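Local atomic coordinates of alpha-galactosidase (Umbelopsis vinacea, PDB entry 3A5V), a protein that catalyses, as a tetrameric family 27 glycoside hydrolase, the hydrolysis of terminal alpha-linked galactose residues from galactosides. Residues 229-233 / 234-238; 48-51 / 52-56; 65-69 / 70-74. One frame throughout, in Å; residues are numbered along the deposited sequence. Where two conformers were deposited one is given.

All three contacts are local, within continuous stretches of the (beta/alpha)8 barrel domain, and they follow one another along the chain without nesting or crossing. Contact 2 comes first, where strand 47-49 runs out into the long loop that leads to helix 76-85. Contact 3 closes a turn near the far end of that same loop; its centre lies about 10 Å from that of contact 2, and Trp54 O to Asp68 N and Cys53 O to Lys71 NZ are probable hydrogen bonds between them. Contact 1 is much later, linking helix 217-227 to strand 236-238. Contacts 1 and 2 both reach the parallel barrel sheet, with centres about 26 Å apart.

Contact 1: 229-233 / 234-238; sequences QKARS and GGWND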
loop_
_atom_site.group_PDB
_atom_site.type_symbol
_atom_site.label_atom_id
_atom_site.label_comp_id
_atom_site.label_asym_id
_atom_site.label_seq_id
_atom_site.Cartn_x
_atom_site.Cartn_y
_atom_site.Cartn_z
ATOM N N GLN A 229 -19.321 7.228 -6.838
ATOM C CA GLN A 229 -19.362 8.618 -6.369
ATOM C C GLN A 229 -18.609 9.613 -7.295
ATOM O O GLN A 229 -18.858 10.822 -7.230
ATOM C CB GLN A 229 -18.770 8.714 -4.947
ATOM C CG GLN A 229 -17.309 8.235 -4.859
ATOM C CD GLN A 229 -16.765 8.322 -3.436
ATOM O OE1 GLN A 229 -16.788 9.387 -2.829
ATOM N NE2 GLN A 229 -16.268 7.206 -2.912
ATOM N N LYS A 230 -17.669 9.119 -8.108
ATOM C CA LYS A 230 -16.829 9.999 -8.920
ATOM C C LYS A 230 -17.390 10.250 -10.319
ATOM O O LYS A 230 -16.925 11.158 -11.018
ATOM C CB LYS A 230 -15.382 9.454 -9.045
ATOM C CG LYS A 230 -14.607 9.304 -7.713
ATOM C CD LYS A 230 -14.378 10.627 -7.011
ATOM C CE LYS A 230 -13.737 10.378 -5.652
ATOM N NZ LYS A 230 -13.422 11.668 -4.978
ATOM N N ALA A 231 -18.374 9.445 -10.720
ATOM C CA ALA A 231 -18.904 9.459 -12.087
ATOM C C ALA A 231 -19.700 10.728 -12.336
ATOM O O ALA A 231 -20.428 11.175 -11.452
ATOM C CB ALA A 231 -19.811 8.250 -12.301
ATOM N N ARG A 232 -19.588 11.280 -13.546
ATOM C CA ARG A 232 -20.302 12.517 -13.927
ATOM C C ARG A 232 -20.614 12.442 -15.429
ATOM O O ARG A 232 -19.976 11.684 -16.160
ATOM C CB ARG A 232 -19.423 13.764 -13.720
ATOM C CG ARG A 232 -18.891 14.018 -12.285
ATOM C CD ARG A 232 -19.974 14.557 -11.332
ATOM N NE ARG A 232 -19.405 14.784 -10.001
ATOM C CZ ARG A 232 -19.343 13.869 -9.019
ATOM N NH1 ARG A 232 -19.866 12.650 -9.174
ATOM N NH2 ARG A 232 -18.782 14.183 -7.852
ATOM N N SER A 233 -21.552 13.261 -15.889
ATOM C CA SER A 233 -21.783 13.406 -17.328
ATOM C C SER A 233 -20.436 13.664 -18.002
ATOM O O SER A 233 -19.653 14.515 -17.534
ATOM C CB SER A 233 -22.746 14.571 -17.626
ATOM O OG SER A 233 -23.005 14.665 -19.023
ATOM N N GLY A 234 -20.169 12.912 -19.074
ATOM C CA GLY A 234 -18.920 13.031 -19.840
ATOM C C GLY A 234 -17.712 12.294 -19.265
ATOM O O GLY A 234 -16.637 12.378 -19.839
ATOM N N GLY A 235 -17.882 11.593 -18.128
ATOM C CA GLY A 235 -16.740 10.998 -17.408
ATOM C C GLY A 235 -17.206 9.842 -16.523
ATOM O O GLY A 235 -17.521 10.028 -15.336
ATOM N N TRP A 236 -17.203 8.647 -17.097
ATOM C CA TRP A 236 -17.868 7.480 -16.505
ATOM C C TRP A 236 -16.909 6.391 -16.026
ATOM O O TRP A 236 -15.901 6.134 -16.672
ATOM C CB TRP A 236 -18.785 6.834 -17.562
ATOM C CG TRP A 236 -19.749 7.822 -18.176
ATOM C CD1 TRP A 236 -19.704 8.333 -19.432
ATOM C CD2 TRP A 236 -20.872 8.420 -17.533
ATOM N NE1 TRP A 236 -20.734 9.215 -19.628
ATOM C CE2 TRP A 236 -21.463 9.309 -18.473
ATOM C CE3 TRP A 236 -21.418 8.324 -16.243
ATOM C CZ2 TRP A 236 -22.602 10.067 -18.180
ATOM C CZ3 TRP A 236 -22.558 9.093 -15.936
ATOM C CH2 TRP A 236 -23.145 9.943 -16.911
ATOM N N ASN A 237 -17.301 5.677 -14.968
ATOM C CA ASN A 237 -16.673 4.391 -14.613
ATOM C C ASN A 237 -17.104 3.327 -15.625
ATOM O O ASN A 237 -18.277 3.269 -15.998
ATOM C CB ASN A 237 -17.077 3.961 -13.182
ATOM C CG ASN A 237 -16.641 4.984 -12.125
ATOM O OD1 ASN A 237 -15.474 5.394 -12.079
ATOM N ND2 ASN A 237 -17.584 5.406 -11.284
ATOM N N ASP A 238 -16.151 2.510 -16.076
ATOM C CA ASP A 238 -16.415 1.500 -17.100
ATOM C C ASP A 238 -16.233 0.121 -16.461
ATOM O O ASP A 238 -15.133 -0.225 -15.994
ATOM C CB ASP A 238 -15.453 1.720 -18.286
ATOM C CG ASP A 238 -15.662 0.733 -19.442
ATOM O OD1 ASP A 238 -16.521 -0.174 -19.369
ATOM O OD2 ASP A 238 -14.910 0.863 -20.433
HETATM O O HOH W 1 -16.311 11.954 -13.739
#
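Arg232 and Gly235 pair across a type II beta turn whose two corners are Ser233 and Gly234; Gly234 has a positive phi, 82°, which favours glycine at the third position. Backbone bonds close the turn in both directions: Arg232 N gives to Gly235 O at 3.0 Å, and Gly235 N returns to Arg232 O at 2.9 Å, making a single antiparallel bridge. A water donates to Lys230 O and Gly235 O, so the latter oxygen receives two donors. Side-chain bonds join Arg232 to the residues entering the turn: its guanidinium folds back over its own segment, where NH1 meets Gln229 O at 2.9 Å and Ala231 O at 2.8 Å, in each case from above the carbonyl plane.

Aromatic packing centres on Trp236. Its indole, with CG beside the backbone N (chi1 -53°), lays one face against Arg232 O, which stands 3.4 Å above the centre of the ring system. Two carbons approach the ring obliquely, Ser233 CA at 3.5 Å from Trp236 CZ2 and Ala231 CB at 4.3 Å from Trp236 CE3.

Ser233 OG and Trp236 NE1 bond to Ile7 O and Ala6 O near the N terminus, and Asn237 OD1 takes the indole NH of Trp184. The turn thus delivers the chain from helix 217-227 and the short 3-10 segment after it into strand 236-238, which pairs with strand 183-185 in the barrel.

Contact 2: 48-51 / 52-56; sequences VIID and DCWQK. With TRS (2-amino-2-hydroxymethyl-propane-1,3-diol), chain I.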
loop_
_atom_site.group_PDB
_atom_site.type_symbol
_atom_site.label_atom_id
_atom_site.label_comp_id
_atom_site.label_asym_id
_atom_site.label_seq_id
_atom_site.Cartn_x
_atom_site.Cartn_y
_atom_site.Cartn_z
ATOM N N VAL A 48 -19.212 1.036 -33.234
ATOM C CA VAL A 48 -18.655 -0.255 -33.678
ATOM C C VAL A 48 -17.146 -0.168 -33.449
ATOM O O VAL A 48 -16.431 0.559 -34.147
ATOM C CB VAL A 48 -18.955 -0.571 -35.186
ATOM C CG1 VAL A 48 -18.254 -1.907 -35.622
ATOM C CG2 VAL A 48 -20.485 -0.641 -35.447
ATOM N N ILE A 49 -16.667 -0.904 -32.459
ATOM C CA ILE A 49 -15.297 -0.725 -31.977
ATOM C C ILE A 49 -14.438 -1.881 -32.428
ATOM O O ILE A 49 -14.708 -3.034 -32.091
ATOM C CB ILE A 49 -15.260 -0.582 -30.419
ATOM C CG1 ILE A 49 -16.122 0.617 -29.976
ATOM C CG2 ILE A 49 -13.808 -0.434 -29.922
ATOM C CD1 ILE A 49 -16.779 0.436 -28.595
ATOM N N ILE A 50 -13.405 -1.564 -33.210
ATOM C CA ILE A 50 -12.464 -2.561 -33.700
ATOM C C ILE A 50 -11.421 -2.749 -32.598
ATOM O O ILE A 50 -10.708 -1.793 -32.248
ATOM C CB ILE A 50 -11.778 -2.076 -35.027
ATOM C CG1 ILE A 50 -12.838 -1.829 -36.128
ATOM C CG2 ILE A 50 -10.657 -3.042 -35.466
ATOM C CD1 ILE A 50 -12.263 -1.135 -37.411
ATOM N N ASP A 51 -11.349 -3.957 -32.034
ATOM C CA ASP A 51 -10.448 -4.203 -30.898
ATOM C C ASP A 51 -9.029 -4.571 -31.390
ATOM O O ASP A 51 -8.641 -4.179 -32.492
ATOM C CB ASP A 51 -11.038 -5.267 -29.949
ATOM C CG ASP A 51 -10.515 -5.124 -28.527
ATOM O OD1 ASP A 51 -10.946 -4.172 -27.835
ATOM O OD2 ASP A 51 -9.659 -5.954 -28.118
ATOM N N ASP A 52 -8.264 -5.327 -30.594
ATOM C CA ASP A 52 -6.863 -5.639 -30.898
ATOM C C ASP A 52 -6.758 -6.506 -32.175
ATOM O O ASP A 52 -7.732 -7.152 -32.575
ATOM C CB ASP A 52 -6.274 -6.421 -29.708
ATOM C CG ASP A 52 -4.742 -6.276 -29.549
ATOM O OD1 ASP A 52 -4.066 -5.622 -30.390
ATOM O OD2 ASP A 52 -4.225 -6.833 -28.534
ATOM N N CYS A 53 -5.564 -6.535 -32.776
ATOM C CA CYS A 53 -5.187 -7.457 -33.884
ATOM C C CYS A 53 -5.593 -6.940 -35.280
ATOM O O CYS A 53 -5.616 -7.713 -36.241
ATOM C CB CYS A 53 -5.680 -8.891 -33.610
ATOM S SG CYS A 53 -4.610 -10.201 -34.266
ATOM N N TRP A 54 -5.865 -5.635 -35.389
ATOM C CA TRP A 54 -6.079 -4.978 -36.690
ATOM C C TRP A 54 -4.754 -4.546 -37.336
ATOM O O TRP A 54 -4.714 -4.292 -38.533
ATOM C CB TRP A 54 -7.002 -3.750 -36.560
ATOM C CG TRP A 54 -6.491 -2.659 -35.627
ATOM C CD1 TRP A 54 -6.825 -2.494 -34.298
ATOM C CD2 TRP A 54 -5.582 -1.591 -35.941
ATOM N NE1 TRP A 54 -6.173 -1.415 -33.776
ATOM C CE2 TRP A 54 -5.408 -0.831 -34.755
ATOM C CE3 TRP A 54 -4.899 -1.198 -37.109
ATOM C CZ2 TRP A 54 -4.577 0.304 -34.700
ATOM C CZ3 TRP A 54 -4.062 -0.088 -37.054
ATOM C CH2 TRP A 54 -3.899 0.650 -35.854
ATOM N N GLN A 55 -3.693 -4.479 -36.528
ATOM C CA GLN A 55 -2.444 -3.804 -36.881
ATOM C C GLN A 55 -1.612 -4.556 -37.920
ATOM O O GLN A 55 -1.540 -5.778 -37.905
ATOM C CB GLN A 55 -1.567 -3.569 -35.634
ATOM C CG GLN A 55 -2.183 -2.664 -34.554
ATOM C CD GLN A 55 -3.078 -3.425 -33.569
ATOM O OE1 GLN A 55 -3.481 -4.554 -33.825
ATOM N NE2 GLN A 55 -3.367 -2.804 -32.428
ATOM N N LYS A 56 -0.987 -3.789 -38.811
ATOM C CA LYS A 56 0.090 -4.290 -39.655
ATOM C C LYS A 56 1.292 -4.626 -38.761
ATOM O O LYS A 56 1.426 -4.093 -37.640
ATOM C CB LYS A 56 0.458 -3.216 -40.694
ATOM C CG LYS A 56 1.286 -3.713 -41.878
ATOM C CD LYS A 56 1.334 -2.652 -42.977
ATOM C CE LYS A 56 2.407 -2.985 -44.018
ATOM N NZ LYS A 56 2.309 -2.028 -45.145
HETATM C C TRS I . -7.872 -7.412 -25.552
HETATM C C1 TRS I . -7.593 -8.191 -24.258
HETATM C C2 TRS I . -7.513 -5.944 -25.375
HETATM C C3 TRS I . -7.082 -8.011 -26.720
HETATM N N TRS I . -9.309 -7.468 -25.861
HETATM O O1 TRS I . -8.136 -9.497 -24.383
HETATM O O2 TRS I . -8.444 -5.318 -24.513
HETATM O O3 TRS I . -5.681 -7.831 -26.532
#
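Ile50 and Trp54 touch through Ile50 CG2 and Trp54 CB, 3.9 Å apart, and the tryptophan's first torsion then places its ring: with CG between N and the carbonyl carbon (chi1 60°), CD1 comes 4.0 Å from Ile50 CG2 and reaches Asp51 O. The two side chains cross at about a right angle. The bend follows strand 47-49 of the TIM barrel, at the end of the strand where such enzymes keep their active sites. Gln55 CG covers one face of the indole, and Trp54 NE1 is held by Tyr93 O.

Asp51 and Asp52 follow with both carboxylates swung away from their backbone nitrogens, toward a bound Tris molecule, probably from the crystallisation liquor. Asp51 OD2 takes the Tris N at 2.7 Å and also Asp52 N at 2.9 Å, the latter from above the carboxylate plane. Asp52 OD2 takes Tris O3 at 2.7 Å and the backbone N of Gly102. Lys127, which also bonds to the Tris, forms a salt bridge with Asp51 OD1. Second-shell groups position both acids: Asn14 gives to Asp51 OD1, while Thr100 and His104 bond to Asp52 OD1. An amino-polyol gripped by two adjacent acids here is consistent with a sugar-binding subsite.

Asp51 O is buried without a polar partner; it lies in the plane of the Trp54 ring, at its edge, 3.1 Å from CD1.

Contact 3: 65-69 / 70-74; sequences LLADP and TKFPR
Asp68 accepts the backbone N of Lys71 in an Asx motif, in which the aspartate side chain and its own carbonyl both bind backbone NH groups further along; it sits in the barrel loop leading from strand 47-49 to helix 76-85. From CB, which passes the aliphatic Lys71 CD at 4.1 Å, the Asp68 side chain heads toward the turn: CG lies opposite the backbone N (chi1 -179°), bringing the carboxylate over the next residues. At its tip OD2 does the work. Asp68 OD2 accepts Lys71 N at 2.9 Å through its anti lone pair, in a nearly straight bond of 164°. A second, weak bond reaches Asp68 OD2 from Thr70 N at 3.0 Å. The same oxygen is flanked by carbon, with Thr70 CB 3.3 Å and Lys71 CG 3.6 Å from it. The lysine chain then runs extended to NZ, which bonds to both Cys21 O and Cys53 O.

The main-chain half of the motif is an alpha-turn, Phe72 N giving to Asp68 O at 2.8 Å. That carbonyl oxygen also lies at the edge of the Phe72 ring, near its plane. Ala67 CB comes obliquely to the ring, 3.8 Å from Phe72 CD2, and the ring goes on to pack against Ile28 of helix 25-38 and Leu79 of helix 76-85. Where the turn ends, Pro73 CA points a C-H at Pro69 O, 3.2 Å away.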
loop_
_atom_site.group_PDB
_atom_site.type_symbol
_atom_site.label_atom_id
_atom_site.label_comp_id
_atom_site.label_asym_id
_atom_site.label_seq_id
_atom_site.Cartn_x
_atom_site.Cartn_y
_atom_site.Cartn_z
ATOM N N LEU A 65 1.143 3.773 -38.389
ATOM C CA LEU A 65 0.853 2.357 -38.294
ATOM C C LEU A 65 -0.450 2.106 -39.042
ATOM O O LEU A 65 -1.527 2.569 -38.633
ATOM C CB LEU A 65 0.749 1.896 -36.829
ATOM C CG LEU A 65 0.515 0.390 -36.620
ATOM C CD1 LEU A 65 1.683 -0.461 -37.151
ATOM C CD2 LEU A 65 0.259 0.082 -35.148
ATOM N N LEU A 66 -0.343 1.381 -40.147
ATOM C CA LEU A 66 -1.512 1.055 -40.952
ATOM C C LEU A 66 -2.112 -0.284 -40.510
ATOM O O LEU A 66 -1.539 -0.988 -39.667
ATOM C CB LEU A 66 -1.136 1.056 -42.453
ATOM C CG LEU A 66 -0.566 2.366 -43.039
ATOM C CD1 LEU A 66 -0.246 2.171 -44.541
ATOM C CD2 LEU A 66 -1.512 3.551 -42.842
ATOM N N ALA A 67 -3.277 -0.620 -41.061
ATOM C CA ALA A 67 -3.938 -1.879 -40.751
ATOM C C ALA A 67 -3.344 -3.035 -41.555
ATOM O O ALA A 67 -2.741 -2.816 -42.610
ATOM C CB ALA A 67 -5.431 -1.771 -41.009
ATOM N N ASP A 68 -3.502 -4.255 -41.050
ATOM C CA ASP A 68 -3.057 -5.437 -41.778
ATOM C C ASP A 68 -3.707 -5.478 -43.169
ATOM O O ASP A 68 -4.937 -5.496 -43.275
ATOM C CB ASP A 68 -3.371 -6.730 -41.034
ATOM C CG ASP A 68 -2.873 -7.956 -41.795
ATOM O OD1 ASP A 68 -1.673 -8.266 -41.706
ATOM O OD2 ASP A 68 -3.651 -8.571 -42.532
ATOM N N PRO A 69 -2.875 -5.481 -44.234
ATOM C CA PRO A 69 -3.408 -5.433 -45.603
ATOM C C PRO A 69 -4.238 -6.652 -46.020
ATOM O O PRO A 69 -5.075 -6.526 -46.898
ATOM C CB PRO A 69 -2.149 -5.299 -46.473
ATOM C CG PRO A 69 -1.056 -5.884 -45.649
ATOM C CD PRO A 69 -1.398 -5.493 -44.223
ATOM N N THR A 70 -4.007 -7.814 -45.419
ATOM C CA THR A 70 -4.828 -8.996 -45.717
ATOM C C THR A 70 -6.224 -8.868 -45.093
ATOM O O THR A 70 -7.234 -9.059 -45.771
ATOM C CB THR A 70 -4.131 -10.320 -45.300
ATOM O OG1 THR A 70 -2.978 -10.549 -46.136
ATOM C CG2 THR A 70 -5.068 -11.523 -45.453
ATOM N N LYS A 71 -6.271 -8.519 -43.809
ATOM C CA LYS A 71 -7.529 -8.361 -43.083
ATOM C C LYS A 71 -8.321 -7.145 -43.545
ATOM O O LYS A 71 -9.552 -7.158 -43.521
ATOM C CB LYS A 71 -7.264 -8.242 -41.574
ATOM C CG LYS A 71 -6.757 -9.526 -40.906
ATOM C CD LYS A 71 -6.258 -9.245 -39.474
ATOM C CE LYS A 71 -6.033 -10.555 -38.749
ATOM N NZ LYS A 71 -5.510 -10.382 -37.362
ATOM N N PHE A 72 -7.602 -6.095 -43.947
ATOM C CA PHE A 72 -8.200 -4.839 -44.367
ATOM C C PHE A 72 -7.642 -4.410 -45.726
ATOM O O PHE A 72 -6.825 -3.493 -45.796
ATOM C CB PHE A 72 -7.972 -3.751 -43.297
ATOM C CG PHE A 72 -8.545 -4.119 -41.945
ATOM C CD1 PHE A 72 -9.879 -3.825 -41.640
ATOM C CD2 PHE A 72 -7.765 -4.789 -41.001
ATOM C CE1 PHE A 72 -10.416 -4.172 -40.400
ATOM C CE2 PHE A 72 -8.292 -5.157 -39.750
ATOM C CZ PHE A 72 -9.623 -4.849 -39.449
ATOM N N PRO A 73 -8.084 -5.083 -46.812
ATOM C CA PRO A 73 -7.461 -4.858 -48.129
ATOM C C PRO A 73 -7.684 -3.467 -48.717
ATOM O O PRO A 73 -6.937 -3.081 -49.609
ATOM C CB PRO A 73 -8.064 -5.959 -49.019
ATOM C CG PRO A 73 -9.351 -6.349 -48.346
ATOM C CD PRO A 73 -9.155 -6.100 -46.858
ATOM N N ARG A 74 -8.671 -2.714 -48.227
ATOM C CA ARG A 74 -8.838 -1.308 -48.654
ATOM C C ARG A 74 -8.271 -0.281 -47.660
ATOM O O ARG A 74 -8.389 0.919 -47.884
ATOM C CB ARG A 74 -10.310 -0.962 -48.905
ATOM C CG ARG A 74 -11.057 -1.880 -49.858
ATOM C CD ARG A 74 -12.514 -1.460 -49.948
ATOM N NE ARG A 74 -13.242 -1.662 -48.694
ATOM C CZ ARG A 74 -14.339 -0.987 -48.352
ATOM N NH1 ARG A 74 -14.845 -0.066 -49.171
ATOM N NH2 ARG A 74 -14.929 -1.222 -47.191
#